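Local atomic coordinates of putative DNA-binding protein (Salmonella choleraesuis, PDB entry 2HX0), a protein that probably binds DNA, carries a magnesium-binding site and assembles from three copies of the chain. Residues Leu23-Gly28 / Cys112-Thr117; Glu30-Leu35 / Gly106-Gly111; Ala37-Asn42 / Leu85-Glu90; Ala50-Ser55 / Leu118-Gly123; Gly54-Val59 / Phe76-Leu81. The protein carries 2 engineered substitutions. All blocks are in the same frame, centred on the assembly; numbering follows the deposited sequence.

How the interactions relate
Three of the five contacts are buried and two lie partly toward the surface. Interaction 4 is a backbone-bonded antiparallel pairing in the core of the main sheet, interrupted by a classic bulge, and interaction 5 continues strand 47-56 onto its other neighbour, 75-86, sharing Gly54 and Ser55 with it. Interaction 1 lies where strands 15-25 and 113-124 leave regular pairing, joined by two Arg24 side-chain bonds and one backbone bond; its Arg115 forms a salt bridge with Glu77 of interaction 5. Interactions 2 and 3 both rest on helix 31-42: the first joins a polar N-cap to an aromatic and selenomethionine cluster, the second is nearly all aliphatic. Interactions 3 and 5 lie on opposite sides of the chain's centre.

Interaction 1 of 5, residues Leu23-Gly28 / Cys112-Thr117; sequences LRLLPG and CTVRTT. Unlike the reference sequence in segment 23-28: Leu23 (reference Phe).
Arg24 reaches across to Thr117 and Thr116 with two neighbouring N-H groups of one guanidinium. Its NE donates to Thr117 OG1 at 2.9 Å, with the hydroxyl oxygen tilted modestly out of the guanidinium plane, while NH2 donates to the backbone O of Thr116 at 3.0 Å. That second acceptor lies in the guanidinium plane, and the donor approaches nearly along the C=O axis (162°). With CG anti to the backbone N (chi1 -179°), CG itself comes to 3.2 Å from Thr117 OG1, and the two side chains cross at about a right angle. Leu26 CD2 lies over one face of the guanidinium, offset toward its rim.

Farther along, Pro27 sets its ring against backbone oxygens: CB is 3.3 Å from Arg115 O, and CG is 3.4 Å from Thr116 O. Val114 faces the other segment with its branched carbon, CB approaching Leu26 O to 3.3 Å and CG2 meeting Leu25 CB at 4.0 Å. A nearly straight backbone bond, Gly28 N to Val114 O at 2.9 Å, closes this end. Gly28 has a positive phi, and a CB here would press on the preceding carbonyl.

Outside the pair, Thr116 OG1 bonds to Ser55 OG, and Arg115 forms a salt bridge with Glu77, a residue seen to bind magnesium. The second subunit packs Glu142 on Arg24 and Ile137 on Pro27. The contact thus belongs to the end of an antiparallel sheet, where strand 15-25 passes into a loop and strand 113-124 turns a corner at Arg115 and Thr116, beside a subunit interface.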
# COMPACT_ATOMS: atom_id res chain seq x y z
N LEU A 23 6.14 -14.17 -1.85
CA LEU A 23 7.53 -14.54 -2.04
C LEU A 23 8.47 -13.70 -1.20
O LEU A 23 8.10 -12.62 -0.74
CB LEU A 23 7.92 -14.42 -3.52
CG LEU A 23 7.78 -13.06 -4.20
CD1 LEU A 23 8.79 -12.95 -5.34
CD2 LEU A 23 6.36 -12.89 -4.71
N ARG A 24 9.67 -14.21 -1.00
CA ARG A 24 10.66 -13.51 -0.22
C ARG A 24 11.96 -13.46 -1.00
O ARG A 24 12.46 -14.49 -1.43
CB ARG A 24 10.91 -14.23 1.11
CG ARG A 24 11.93 -13.52 1.97
CD ARG A 24 12.99 -14.46 2.48
NE ARG A 24 14.14 -13.72 2.99
CZ ARG A 24 15.26 -14.28 3.42
NH1 ARG A 24 15.39 -15.61 3.42
NH2 ARG A 24 16.26 -13.52 3.86
N LEU A 25 12.51 -12.26 -1.18
CA LEU A 25 13.77 -12.11 -1.89
C LEU A 25 14.91 -12.19 -0.89
O LEU A 25 14.75 -11.87 0.28
CB LEU A 25 13.80 -10.78 -2.65
CG LEU A 25 12.67 -10.58 -3.66
CD1 LEU A 25 12.95 -9.33 -4.48
CD2 LEU A 25 12.54 -11.79 -4.59
N LEU A 26 16.07 -12.61 -1.38
CA LEU A 26 17.25 -12.80 -0.55
C LEU A 26 18.27 -11.66 -0.56
O LEU A 26 18.30 -10.85 -1.48
CB LEU A 26 17.97 -14.09 -0.97
CG LEU A 26 17.13 -15.37 -1.04
CD1 LEU A 26 18.02 -16.53 -1.47
CD2 LEU A 26 16.50 -15.65 0.31
N PRO A 27 19.13 -11.61 0.47
CA PRO A 27 20.15 -10.57 0.56
C PRO A 27 21.00 -10.51 -0.71
O PRO A 27 21.38 -11.55 -1.26
CB PRO A 27 20.97 -10.99 1.77
CG PRO A 27 19.92 -11.61 2.66
CD PRO A 27 19.13 -12.45 1.68
N GLY A 28 21.28 -9.30 -1.18
CA GLY A 28 22.10 -9.13 -2.37
C GLY A 28 21.39 -9.15 -3.70
O GLY A 28 21.94 -8.71 -4.71
N CYS A 112 18.10 -1.44 -7.12
CA CYS A 112 17.76 -1.55 -5.70
C CYS A 112 18.15 -2.96 -5.26
O CYS A 112 17.68 -3.94 -5.83
CB CYS A 112 16.26 -1.34 -5.49
SG CYS A 112 15.70 0.31 -5.92
N THR A 113 19.00 -3.06 -4.24
CA THR A 113 19.43 -4.37 -3.78
C THR A 113 18.95 -4.68 -2.36
O THR A 113 19.00 -3.83 -1.48
CB THR A 113 20.97 -4.51 -3.83
OG1 THR A 113 21.58 -3.53 -2.98
CG2 THR A 113 21.47 -4.30 -5.25
N VAL A 114 18.49 -5.91 -2.17
CA VAL A 114 17.99 -6.36 -0.87
C VAL A 114 19.08 -6.41 0.19
O VAL A 114 20.19 -6.87 -0.06
CB VAL A 114 17.35 -7.77 -1.01
CG1 VAL A 114 16.84 -8.26 0.33
CG2 VAL A 114 16.21 -7.71 -2.02
N ARG A 115 18.75 -5.94 1.39
CA ARG A 115 19.71 -5.95 2.49
C ARG A 115 19.56 -7.25 3.27
O ARG A 115 20.46 -8.10 3.24
CB ARG A 115 19.48 -4.74 3.40
CG ARG A 115 20.55 -4.57 4.48
CD ARG A 115 20.71 -3.10 4.85
NE ARG A 115 19.47 -2.49 5.34
CZ ARG A 115 18.95 -2.71 6.54
NH1 ARG A 115 19.57 -3.53 7.39
NH2 ARG A 115 17.82 -2.12 6.90
N THR A 116 18.43 -7.42 3.95
CA THR A 116 18.20 -8.64 4.71
C THR A 116 17.04 -9.44 4.12
O THR A 116 17.05 -10.67 4.16
CB THR A 116 17.88 -8.36 6.20
OG1 THR A 116 16.66 -7.61 6.30
CG2 THR A 116 19.01 -7.59 6.85
N THR A 117 16.06 -8.76 3.54
CA THR A 117 14.91 -9.45 2.98
C THR A 117 13.96 -8.49 2.27
O THR A 117 14.01 -7.28 2.46
CB THR A 117 14.09 -10.15 4.11
OG1 THR A 117 13.15 -11.06 3.54
CG2 THR A 117 13.32 -9.12 4.92

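Interaction 2 of 5, residues Glu30-Leu35 / Gly106-Gly111; sequences EVFSQL and GHMMPG. With MG (magnesium ion), chain B.
Glu30 OE2 is gripped by two backbone N-H groups and a water. Gly111 N donates to it from across the contact at 2.9 Å, almost straight (170°), and Phe32 N donates at 3.0 Å; the two arrive from opposite faces of the carboxylate plane. Water 1 also gives a proton to OE2 and another to Met109 O, bridging the two segments. The other oxygen, OE1, accepts from Ser33 N on its syn side, which makes Glu30 the N-cap of helix 31-42. A bend at chi2 (-82°) turns CD back toward the helix start, where the carboxylate meets these N-H groups.

Beside these polar bonds, Phe32 meets Pro110 and Met108, a selenomethionine. Pro110 CG sits over one ring face, 4.0 Å from the centroid, in a CH-pi contact offset toward the rim. Met108 CG lies at the ring edge, in plane, whereas its terminal CE approaches CD1 of Phe32 obliquely at 3.3 Å. The same methyl touches Val31 CG1 at 3.8 Å and Leu35 CD1 at 4.0 Å, so it lodges among three side chains of the helix's first turns.

The neighbouring His107 serves the metal instead: its ND1 binds the magnesium ion at 2.6 Å, together with water 2, His91 and His93. Leu92 and Leu94 of strand 89-97 also pack on Met108.

Capping N-H groups and the adjoining helix end would be expected to stabilise a negative charge on Glu30, while the apolar cluster beside it fastens the helix start to the segment following strand 103-108.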
# COMPACT_ATOMS: atom_id res chain seq x y z
N GLU A 30 18.87 -8.07 -6.69
CA GLU A 30 18.39 -6.81 -7.23
C GLU A 30 16.88 -6.98 -7.46
O GLU A 30 16.44 -7.94 -8.09
CB GLU A 30 19.14 -6.51 -8.53
CG GLU A 30 18.96 -5.10 -9.09
CD GLU A 30 17.68 -4.97 -9.87
OE1 GLU A 30 17.35 -5.91 -10.62
OE2 GLU A 30 17.00 -3.92 -9.74
N VAL A 31 16.10 -6.03 -6.94
CA VAL A 31 14.64 -6.11 -7.03
C VAL A 31 14.00 -6.15 -8.41
O VAL A 31 13.16 -7.02 -8.66
CB VAL A 31 14.01 -4.96 -6.21
CG1 VAL A 31 12.49 -5.12 -6.17
CG2 VAL A 31 14.56 -4.99 -4.80
N PHE A 32 14.35 -5.23 -9.29
CA PHE A 32 13.77 -5.21 -10.62
C PHE A 32 13.93 -6.55 -11.34
O PHE A 32 12.96 -7.10 -11.87
CB PHE A 32 14.41 -4.12 -11.47
CG PHE A 32 13.48 -3.01 -11.85
CD1 PHE A 32 13.00 -2.12 -10.89
CD2 PHE A 32 13.08 -2.85 -13.18
CE1 PHE A 32 12.15 -1.06 -11.25
CE2 PHE A 32 12.23 -1.80 -13.55
CZ PHE A 32 11.76 -0.91 -12.59
N SER A 33 15.15 -7.07 -11.35
CA SER A 33 15.42 -8.34 -12.01
C SER A 33 14.65 -9.51 -11.41
O SER A 33 14.16 -10.37 -12.14
CB SER A 33 16.93 -8.63 -12.00
OG SER A 33 17.43 -8.75 -10.69
N GLN A 34 14.54 -9.54 -10.09
CA GLN A 34 13.81 -10.61 -9.42
C GLN A 34 12.31 -10.53 -9.70
O GLN A 34 11.66 -11.56 -9.88
CB GLN A 34 14.06 -10.59 -7.92
CG GLN A 34 15.38 -11.21 -7.50
CD GLN A 34 15.52 -12.65 -7.97
OE1 GLN A 34 14.65 -13.49 -7.74
NE2 GLN A 34 16.63 -12.94 -8.63
N LEU A 35 11.77 -9.32 -9.72
CA LEU A 35 10.35 -9.15 -9.99
C LEU A 35 10.04 -9.61 -11.40
O LEU A 35 9.06 -10.32 -11.64
CB LEU A 35 9.92 -7.69 -9.81
CG LEU A 35 9.82 -7.18 -8.37
CD1 LEU A 35 9.44 -5.70 -8.38
CD2 LEU A 35 8.77 -7.98 -7.61
N GLY A 106 10.24 7.96 -4.99
CA GLY A 106 10.35 8.25 -6.40
C GLY A 106 10.00 7.06 -7.26
O GLY A 106 9.50 6.05 -6.77
N HIS A 107 10.25 7.19 -8.55
CA HIS A 107 10.00 6.14 -9.53
C HIS A 107 11.13 5.13 -9.34
O HIS A 107 12.30 5.49 -9.41
CB HIS A 107 10.05 6.76 -10.93
CG HIS A 107 9.71 5.81 -12.04
ND1 HIS A 107 8.44 5.34 -12.26
CD2 HIS A 107 10.48 5.28 -13.02
CE1 HIS A 107 8.43 4.56 -13.33
NE2 HIS A 107 9.66 4.50 -13.81
N MSE A 108 10.79 3.87 -9.07
CA MSE A 108 11.81 2.86 -8.85
C MSE A 108 12.52 2.48 -10.15
O MSE A 108 11.89 2.28 -11.18
CB MSE A 108 11.20 1.60 -8.22
CG MSE A 108 12.23 0.57 -7.84
SE MSE A 108 11.47 -0.82 -6.74
CE MSE A 108 11.17 -2.16 -8.10
N MSE A 109 13.85 2.40 -10.07
CA MSE A 109 14.67 2.05 -11.22
C MSE A 109 15.50 0.81 -10.90
O MSE A 109 15.60 0.41 -9.74
CB MSE A 109 15.64 3.20 -11.55
CG MSE A 109 14.98 4.52 -11.90
SE MSE A 109 13.97 4.42 -13.53
CE MSE A 109 15.43 4.19 -14.78
N PRO A 110 16.09 0.19 -11.92
CA PRO A 110 16.91 -1.00 -11.66
C PRO A 110 18.11 -0.59 -10.81
O PRO A 110 18.69 0.48 -11.02
CB PRO A 110 17.32 -1.46 -13.05
CG PRO A 110 16.16 -1.03 -13.90
CD PRO A 110 15.87 0.35 -13.37
N GLY A 111 18.48 -1.42 -9.84
CA GLY A 111 19.61 -1.10 -8.99
C GLY A 111 19.34 -1.16 -7.50
O GLY A 111 20.25 -0.94 -6.70
MG MG B . 6.28 6.70 -12.29
O HOH W 1 15.42 -2.13 -8.50
O HOH W 2 4.52 8.43 -12.79

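Interaction 3 of 5, residues Ala37-Asn42 / Leu85-Glu90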
# COMPACT_ATOMS: atom_id res chain seq x y z
N ALA A 37 11.75 -11.73 -13.15
CA ALA A 37 11.93 -13.17 -13.22
C ALA A 37 10.66 -13.87 -12.73
O ALA A 37 10.24 -14.88 -13.30
CB ALA A 37 13.12 -13.61 -12.37
N PHE A 38 10.06 -13.34 -11.67
CA PHE A 38 8.85 -13.93 -11.12
C PHE A 38 7.70 -13.78 -12.12
O PHE A 38 6.87 -14.68 -12.29
CB PHE A 38 8.48 -13.26 -9.80
CG PHE A 38 7.49 -14.03 -8.98
CD1 PHE A 38 7.90 -15.11 -8.22
CD2 PHE A 38 6.14 -13.68 -8.99
CE1 PHE A 38 6.98 -15.85 -7.46
CE2 PHE A 38 5.21 -14.41 -8.24
CZ PHE A 38 5.63 -15.50 -7.47
N VAL A 39 7.63 -12.62 -12.76
CA VAL A 39 6.59 -12.38 -13.75
C VAL A 39 6.74 -13.36 -14.91
O VAL A 39 5.75 -13.91 -15.39
CB VAL A 39 6.67 -10.94 -14.29
CG1 VAL A 39 5.87 -10.81 -15.57
CG2 VAL A 39 6.13 -9.98 -13.24
N GLN A 40 7.97 -13.58 -15.35
CA GLN A 40 8.23 -14.51 -16.45
C GLN A 40 7.93 -15.94 -16.04
O GLN A 40 7.32 -16.69 -16.79
CB GLN A 40 9.68 -14.39 -16.91
CG GLN A 40 9.96 -13.19 -17.79
CD GLN A 40 9.20 -13.26 -19.11
OE1 GLN A 40 9.23 -14.27 -19.81
NE2 GLN A 40 8.51 -12.17 -19.45
N GLN A 41 8.36 -16.32 -14.84
CA GLN A 41 8.13 -17.68 -14.38
C GLN A 41 6.66 -18.04 -14.34
O GLN A 41 6.28 -19.17 -14.67
CB GLN A 41 8.73 -17.89 -12.99
CG GLN A 41 8.34 -19.23 -12.39
CD GLN A 41 9.07 -19.57 -11.12
OE1 GLN A 41 8.80 -20.59 -10.49
NE2 GLN A 41 10.01 -18.71 -10.72
N ASN A 42 5.83 -17.09 -13.94
CA ASN A 42 4.40 -17.34 -13.83
C ASN A 42 3.57 -16.73 -14.95
O ASN A 42 2.34 -16.79 -14.92
CB ASN A 42 3.90 -16.82 -12.48
CG ASN A 42 4.56 -17.52 -11.31
OD1 ASN A 42 5.48 -17.00 -10.69
ND2 ASN A 42 4.10 -18.73 -11.02
N LEU A 85 2.73 -4.40 -12.85
CA LEU A 85 3.79 -5.05 -13.60
C LEU A 85 3.18 -6.18 -14.41
O LEU A 85 2.14 -6.73 -14.05
CB LEU A 85 4.90 -5.57 -12.67
CG LEU A 85 4.65 -6.66 -11.64
CD1 LEU A 85 5.98 -7.05 -11.00
CD2 LEU A 85 3.67 -6.19 -10.58
N GLU A 86 3.83 -6.49 -15.53
CA GLU A 86 3.36 -7.54 -16.40
C GLU A 86 4.51 -8.06 -17.26
O GLU A 86 5.63 -7.60 -17.13
CB GLU A 86 2.20 -7.04 -17.27
CG GLU A 86 2.53 -5.94 -18.27
CD GLU A 86 2.61 -4.54 -17.67
OE1 GLU A 86 2.09 -4.32 -16.55
OE2 GLU A 86 3.18 -3.66 -18.34
N LEU A 87 4.22 -9.02 -18.13
CA LEU A 87 5.25 -9.63 -18.97
C LEU A 87 6.32 -8.71 -19.57
O LEU A 87 7.51 -8.99 -19.44
CB LEU A 87 4.62 -10.45 -20.10
CG LEU A 87 4.16 -11.87 -19.75
CD1 LEU A 87 3.84 -12.61 -21.04
CD2 LEU A 87 5.25 -12.61 -18.99
N THR A 88 5.91 -7.62 -20.22
CA THR A 88 6.90 -6.73 -20.83
C THR A 88 6.82 -5.28 -20.40
O THR A 88 7.13 -4.38 -21.18
CB THR A 88 6.82 -6.78 -22.37
OG1 THR A 88 5.57 -6.23 -22.80
CG2 THR A 88 6.93 -8.22 -22.86
N GLY A 89 6.42 -5.03 -19.16
CA GLY A 89 6.34 -3.66 -18.69
C GLY A 89 6.00 -3.56 -17.22
O GLY A 89 5.65 -4.56 -16.59
N GLU A 90 6.13 -2.36 -16.67
CA GLU A 90 5.83 -2.13 -15.27
C GLU A 90 5.87 -0.64 -14.97
O GLU A 90 6.32 0.16 -15.79
CB GLU A 90 6.85 -2.84 -14.37
CG GLU A 90 8.25 -2.23 -14.36
CD GLU A 90 9.01 -2.47 -15.65
OE1 GLU A 90 9.04 -3.63 -16.11
OE2 GLU A 90 9.58 -1.50 -16.20
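Helix 37-42 approaches the turn between strands 75-86 and 89-97 most closely where Val39 faces Leu87, their CA atoms 6.1 Å apart. Val39 makes the contact with both methyls. Its CG1, anti to the backbone N (chi1 164°), rests on the peptide joining Glu86 to Leu87, 3.5 Å from Leu87 N, and its other branch, CG2, meets Leu85 CD1 at 3.7 Å. Leu87 in turn brings its CD2 to 3.9 Å from Val39 CG1.

That same CD2 methyl comes within 3.3 Å of Gln40 NE2, the two side chains crossing at about a right angle. In Gln40 a bend at chi2 (-64°) folds CD back, and NE2 also reaches Leu87 O, but the resulting hydrogen bond is weak, bent to 126°. His36 contributes another weak bond to the same carbonyl.

Around the pair, Ala47 and Ile49 of strand 47-56 pack on Leu85, and Gln43 and Arg45 touch Leu87. The carboxylate of Glu86 forms a salt bridge with Arg132.

Attachment here therefore rests chiefly on the fit of branched aliphatic groups and a peptide group, with the glutamine adding little directional bonding at the margin of a buried contact.

Interaction 4 of 5, residues Ala50-Ser55 / Leu118-Gly123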
# COMPACT_ATOMS: atom_id res chain seq x y z
N ALA A 50 0.59 -5.97 -4.10
CA ALA A 50 -0.47 -5.88 -3.10
C ALA A 50 0.06 -5.66 -1.69
O ALA A 50 -0.67 -5.22 -0.81
CB ALA A 50 -1.34 -7.13 -3.14
N GLY A 51 1.33 -5.97 -1.47
CA GLY A 51 1.93 -5.79 -0.16
C GLY A 51 3.43 -5.96 -0.24
O GLY A 51 3.91 -6.79 -1.01
N CYS A 52 4.17 -5.18 0.53
CA CYS A 52 5.63 -5.29 0.50
C CYS A 52 6.30 -4.69 1.72
O CYS A 52 5.94 -3.60 2.18
CB CYS A 52 6.19 -4.62 -0.76
SG CYS A 52 8.00 -4.69 -0.93
N THR A 53 7.28 -5.41 2.25
CA THR A 53 8.04 -4.93 3.39
C THR A 53 9.43 -5.52 3.27
O THR A 53 9.61 -6.60 2.70
CB THR A 53 7.41 -5.38 4.72
OG1 THR A 53 8.14 -4.78 5.80
CG2 THR A 53 7.45 -6.89 4.87
N GLY A 54 10.43 -4.81 3.78
CA GLY A 54 11.78 -5.31 3.69
C GLY A 54 12.83 -4.24 3.90
O GLY A 54 12.54 -3.18 4.43
N SER A 55 14.05 -4.54 3.46
CA SER A 55 15.17 -3.62 3.63
C SER A 55 16.06 -3.62 2.39
O SER A 55 16.14 -4.61 1.67
CB SER A 55 15.98 -4.05 4.85
OG SER A 55 16.34 -5.42 4.76
N LEU A 118 13.10 -9.05 1.43
CA LEU A 118 12.06 -8.27 0.77
C LEU A 118 10.89 -9.23 0.67
O LEU A 118 10.94 -10.22 -0.06
CB LEU A 118 12.46 -7.76 -0.61
CG LEU A 118 11.44 -6.70 -1.06
CD1 LEU A 118 11.62 -5.44 -0.20
CD2 LEU A 118 11.61 -6.36 -2.53
N GLU A 119 9.83 -8.96 1.44
CA GLU A 119 8.65 -9.81 1.45
C GLU A 119 7.61 -9.17 0.56
O GLU A 119 7.31 -7.99 0.70
CB GLU A 119 8.12 -9.92 2.88
CG GLU A 119 9.06 -10.69 3.81
CD GLU A 119 8.65 -10.60 5.27
OE1 GLU A 119 7.44 -10.57 5.55
OE2 GLU A 119 9.55 -10.58 6.14
N LEU A 120 7.05 -9.95 -0.36
CA LEU A 120 6.08 -9.43 -1.30
C LEU A 120 4.84 -10.28 -1.47
O LEU A 120 4.90 -11.50 -1.43
CB LEU A 120 6.73 -9.31 -2.69
CG LEU A 120 7.88 -8.35 -2.95
CD1 LEU A 120 8.84 -8.96 -3.95
CD2 LEU A 120 7.32 -7.03 -3.48
N VAL A 121 3.71 -9.61 -1.65
CA VAL A 121 2.47 -10.29 -1.97
C VAL A 121 2.09 -9.64 -3.29
O VAL A 121 1.85 -8.43 -3.35
CB VAL A 121 1.36 -10.06 -0.94
CG1 VAL A 121 0.06 -10.70 -1.44
CG2 VAL A 121 1.74 -10.68 0.38
N ILE A 122 2.08 -10.43 -4.35
CA ILE A 122 1.76 -9.92 -5.67
C ILE A 122 0.42 -10.43 -6.15
O ILE A 122 0.14 -11.62 -6.08
CB ILE A 122 2.85 -10.33 -6.68
CG1 ILE A 122 4.20 -9.71 -6.27
CG2 ILE A 122 2.45 -9.91 -8.10
CD1 ILE A 122 4.81 -10.23 -5.01
N GLY A 123 -0.43 -9.52 -6.63
CA GLY A 123 -1.73 -9.92 -7.13
C GLY A 123 -1.70 -9.99 -8.65
O GLY A 123 -1.01 -9.21 -9.29
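Strands 50-55 and 118-123 run antiparallel, their axes at 177° and 4.6 Å apart. Thr53 and Glu119 form a hydrogen-bonded pair, with Glu119 N to Thr53 O at 2.7 Å and Thr53 N to Glu119 O at 3.0 Å. Toward the other end a classic beta bulge intervenes: Ala50 and Gly51 both face Val121, whose O accepts from Ala50 N at 2.9 Å and only weakly from Gly51 N, while Val121 N donates to Gly51 O.

On one face, Cys52 SG, anti to the backbone N (chi1 -180°), is flanked by two leucines: Leu120 CD2 at 3.5 Å and Leu118 CD1 at 3.8 Å. Gly54, paired with Leu118, presents its CA to CD1 of that leucine at 3.9 Å; a side chain on the glycine would clash there. On the other face Thr53 and Glu119 lie side by side, CG2 against CB at 3.7 Å. The Glu119 carboxylate is engaged by Arg132 (salt bridge), Thr84 and His91 (hydrogen bonds) of the second subunit.

The leucine face meets helix 31-42, whose Val31 and Leu35 pack on Leu118 and Leu120, with Leu81 of strand 75-86 beside Cys52; strand 15-25 borders strand 113-124 on its outer side.

Interaction 5 of 5, residues Gly54-Val59 / Phe76-Leu81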
# COMPACT_ATOMS: atom_id res chain seq x y z
N GLY A 54 10.43 -4.81 3.78
CA GLY A 54 11.78 -5.31 3.69
C GLY A 54 12.83 -4.24 3.90
O GLY A 54 12.54 -3.18 4.43
N SER A 55 14.05 -4.54 3.46
CA SER A 55 15.17 -3.62 3.63
C SER A 55 16.06 -3.62 2.39
O SER A 55 16.14 -4.61 1.67
CB SER A 55 15.98 -4.05 4.85
OG SER A 55 16.34 -5.42 4.76
N LEU A 56 16.72 -2.50 2.16
CA LEU A 56 17.61 -2.36 1.01
C LEU A 56 18.95 -1.77 1.41
O LEU A 56 19.06 -1.09 2.43
CB LEU A 56 16.98 -1.46 -0.05
CG LEU A 56 15.64 -1.86 -0.65
CD1 LEU A 56 15.14 -0.75 -1.55
CD2 LEU A 56 15.77 -3.17 -1.43
N THR A 57 19.95 -2.03 0.58
CA THR A 57 21.30 -1.51 0.77
C THR A 57 21.50 -0.46 -0.31
O THR A 57 21.79 0.70 -0.03
CB THR A 57 22.35 -2.62 0.64
OG1 THR A 57 22.18 -3.56 1.71
CG2 THR A 57 23.75 -2.04 0.68
N ASP A 58 21.34 -0.87 -1.57
CA ASP A 58 21.47 0.06 -2.68
C ASP A 58 20.06 0.46 -3.09
O ASP A 58 19.15 -0.37 -3.12
CB ASP A 58 22.18 -0.60 -3.87
CG ASP A 58 23.58 -1.06 -3.53
OD1 ASP A 58 24.34 -0.27 -2.94
OD2 ASP A 58 23.92 -2.22 -3.85
N VAL A 59 19.88 1.73 -3.42
CA VAL A 59 18.58 2.23 -3.84
C VAL A 59 18.72 3.06 -5.10
O VAL A 59 19.60 3.91 -5.20
CB VAL A 59 17.93 3.10 -2.73
CG1 VAL A 59 16.57 3.58 -3.19
CG2 VAL A 59 17.82 2.30 -1.45
N PHE A 76 18.53 1.12 4.44
CA PHE A 76 17.17 1.59 4.27
C PHE A 76 16.10 0.54 4.53
O PHE A 76 16.33 -0.66 4.37
CB PHE A 76 16.95 2.10 2.84
CG PHE A 76 17.87 3.22 2.44
CD1 PHE A 76 19.11 2.95 1.86
CD2 PHE A 76 17.48 4.54 2.60
CE1 PHE A 76 19.94 3.99 1.44
CE2 PHE A 76 18.30 5.59 2.19
CZ PHE A 76 19.54 5.31 1.61
N GLU A 77 14.93 1.02 4.93
CA GLU A 77 13.79 0.14 5.15
C GLU A 77 12.83 0.45 4.02
O GLU A 77 12.67 1.61 3.64
CB GLU A 77 13.10 0.44 6.48
CG GLU A 77 13.92 0.10 7.71
CD GLU A 77 14.18 -1.39 7.82
OE1 GLU A 77 13.21 -2.15 7.98
OE2 GLU A 77 15.36 -1.80 7.74
N VAL A 78 12.21 -0.58 3.46
CA VAL A 78 11.24 -0.36 2.40
C VAL A 78 9.92 -0.07 3.10
O VAL A 78 9.38 -0.92 3.81
CB VAL A 78 11.09 -1.59 1.50
CG1 VAL A 78 9.92 -1.38 0.54
CG2 VAL A 78 12.37 -1.82 0.73
N ILE A 79 9.40 1.13 2.90
CA ILE A 79 8.14 1.52 3.53
C ILE A 79 6.97 1.17 2.64
O ILE A 79 5.92 0.72 3.11
CB ILE A 79 8.14 3.03 3.85
CG1 ILE A 79 9.22 3.33 4.90
CG2 ILE A 79 6.77 3.47 4.36
CD1 ILE A 79 9.17 4.61 5.66
N SER A 80 7.15 1.37 1.34
CA SER A 80 6.12 1.02 0.39
C SER A 80 6.69 0.85 -1.00
O SER A 80 7.61 1.56 -1.41
CB SER A 80 5.01 2.08 0.37
OG SER A 80 5.50 3.32 -0.11
N LEU A 81 6.15 -0.13 -1.71
CA LEU A 81 6.55 -0.43 -3.07
C LEU A 81 5.20 -0.65 -3.73
O LEU A 81 4.51 -1.62 -3.44
CB LEU A 81 7.39 -1.71 -3.14
CG LEU A 81 7.65 -2.20 -4.56
CD1 LEU A 81 8.44 -1.16 -5.32
CD2 LEU A 81 8.40 -3.52 -4.51
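This is an antiparallel strand pairing, where the end of strand 47-56 meets the start of strand 75-86 within the main sheet. Leu56 and Phe76 form a hydrogen-bonded pair, with Leu56 N to Phe76 O at 2.9 Å and Phe76 N to Leu56 O at 3.0 Å. A further backbone bond runs from Val78 N to Gly54 O at 2.8 Å. The short strand axes are inclined at 130°, so the pairing departs markedly from a straight antiparallel run.

On one face, Leu56 CG packs against Val78 CG2 at 3.5 Å. Phe76 sets its ring edge toward Thr57 O, which lies in the ring plane, while Val59 CG2 approaches CD1 of Phe76 obliquely at 3.6 Å and makes an off-centre CH-pi contact.

On the other face, Ser55 CB lies 3.7 Å from Glu77 OE2. Both polar ends find partners elsewhere: Ser55 OG bonds to Thr116 OG1, and Glu77 OE2 forms a salt bridge with Arg115. His93 of the second subunit packs on Glu77 and hydrogen-bonds through ND1 to Val78 O.

The two faces thus differ in chemistry. Aliphatic and aromatic groups pack on one; on the other a carboxylate seen to bind magnesium, held by its salt bridge to Arg115, lies against a neighbouring subunit's metal-site histidine.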